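Local coordinates for Ara h 8 allergen isoform (Arachis hypogaea, PDB 6V8S), which is a peanut allergen of the Bet v 1 (PR-10) plant-defence family and may bind small hydrophobic ligands such as abscisic acid, at the 8-anilino-1-naphthalene sulfonate site. Residues are numbered along the deposited sequence; one frame, centred on the assembly and turned at random.

The 8-anilino-1-naphthalene sulfonate site. Residues 94, 124-126, 128. With 2AN (8-anilino-1-naphthalene sulfonate), chain B.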
loop_
_atom_site.group_PDB
_atom_site.type_symbol
_atom_site.label_atom_id
_atom_site.label_comp_id
_atom_site.label_asym_id
_atom_site.label_seq_id
_atom_site.Cartn_x
_atom_site.Cartn_y
_atom_site.Cartn_z
ATOM N N ILE A 94 -4.766 7.526 -15.890
ATOM C CA ILE A 94 -4.136 6.680 -16.960
ATOM C C ILE A 94 -4.089 5.225 -16.504
ATOM O O ILE A 94 -3.735 4.354 -17.320
ATOM C CB ILE A 94 -2.750 7.235 -17.333
ATOM C CG1 ILE A 94 -2.279 6.705 -18.701
ATOM C CG2 ILE A 94 -1.728 6.943 -16.256
ATOM C CD1 ILE A 94 -1.139 7.431 -19.305
ATOM N N ASP A 124 -2.733 0.843 -24.435
ATOM C CA ASP A 124 -1.289 0.502 -24.637
ATOM C C ASP A 124 -0.441 1.659 -24.110
ATOM O O ASP A 124 0.706 1.771 -24.543
ATOM C CB ASP A 124 -1.029 0.186 -26.114
ATOM C CG ASP A 124 -1.786 -1.032 -26.602
ATOM O OD1 ASP A 124 -2.264 -1.860 -25.758
ATOM O OD2 ASP A 124 -1.899 -1.135 -27.837
ATOM N N ALA A 125 -0.967 2.463 -23.173
ATOM C CA ALA A 125 -0.269 3.666 -22.702
ATOM C C ALA A 125 1.031 3.262 -22.000
ATOM O O ALA A 125 1.089 2.295 -21.242
ATOM C CB ALA A 125 -1.176 4.458 -21.790
ATOM N N PRO A 126 2.150 3.981 -22.257
ATOM C CA PRO A 126 3.333 3.882 -21.409
ATOM C C PRO A 126 2.985 4.481 -20.038
ATOM O O PRO A 126 1.976 5.210 -19.883
ATOM C CB PRO A 126 4.443 4.707 -22.077
ATOM C CG PRO A 126 3.870 5.026 -23.448
ATOM C CD PRO A 126 2.330 4.969 -23.334
ATOM N N PRO A 128 3.677 7.106 -17.426
ATOM C CA PRO A 128 4.374 8.380 -17.285
ATOM C C PRO A 128 5.221 8.348 -16.005
ATOM O O PRO A 128 4.739 7.775 -14.973
ATOM C CB PRO A 128 3.250 9.429 -17.148
ATOM C CG PRO A 128 2.042 8.756 -17.704
ATOM C CD PRO A 128 2.222 7.272 -17.385
HETATM C C1 2AN B . -0.091 8.279 -24.076
HETATM C C2 2AN B . -1.348 8.226 -23.576
HETATM C C3 2AN B . -2.243 7.215 -23.950
HETATM C C4 2AN B . -1.875 6.291 -24.867
HETATM C C5 2AN B . -0.578 6.308 -25.433
HETATM C C6 2AN B . -0.220 5.326 -26.390
HETATM C C7 2AN B . 0.991 5.316 -26.958
HETATM C C8 2AN B . 1.934 6.290 -26.608
HETATM N N 2AN B . 0.779 9.317 -23.693
HETATM S S 2AN B . 3.015 8.357 -25.310
HETATM C C9 2AN B . 1.658 7.262 -25.686
HETATM C C10 2AN B . 0.357 7.310 -25.052
HETATM C C11 2AN B . 0.775 10.193 -22.589
HETATM C C12 2AN B . 1.244 11.489 -22.766
HETATM C C13 2AN B . 1.262 12.378 -21.700
HETATM C C14 2AN B . 0.832 11.974 -20.450
HETATM C C15 2AN B . 0.394 10.681 -20.263
HETATM C C16 2AN B . 0.375 9.787 -21.322
HETATM O O1 2AN B . 3.267 8.349 -23.898
HETATM O O2 2AN B . 4.119 8.025 -26.165
HETATM O O3 2AN B . 2.543 9.802 -25.696
#
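One face of the naphthalene of 2AN lies against the loop that joins strand 110-121 to helix 129-152, with aliphatic groups set over both of its fused rings. Pro126 CD stands above the sulfonate-bearing ring, 3.4 Å from its centroid, in a CH-pi contact. Ala125 CB makes a looser one over the other ring, 3.9 Å from the centre, and leans toward C4 and C3. Both contacts fall on the same face, so the ligand is held from one side by these residues.

The anilino phenyl is turned about 50° out of the naphthalene plane and meets the protein through its C15-C16 side. Ile94, from the loop before strand 95-95, points its CD1 at the C16 and C15 atoms, 3.5 Å from C16. The tip gets there on an extended side chain, with CG1 anti to the backbone N (chi1 -161°) and CD1 anti to CA (chi2 165°). Pro128 brings CG to 3.6 Å from C15, displaced to one side of the phenyl plane.

Polar groups contribute little. The sulfonate reaches the protein by van der Waals contact, its O1 being 3.4 Å from Pro126 CG, and no N or O of these residues lies within bonding distance of a polar atom of the ligand. Asp124 offers its backbone O as a peripheral neighbour, 4.1 Å from C6.

About 132 Å² of the ligand's 447 Å² surface is buried against the chain, as expected of a shallow apolar patch formed by two loops rather than an enclosing pocket. 2AN is a synthetic fluorescent probe of hydrophobic surfaces; here it probably reports an exposed apolar patch at the loop end of the Bet v 1 fold, and the structure alone does not show that a natural ligand uses it.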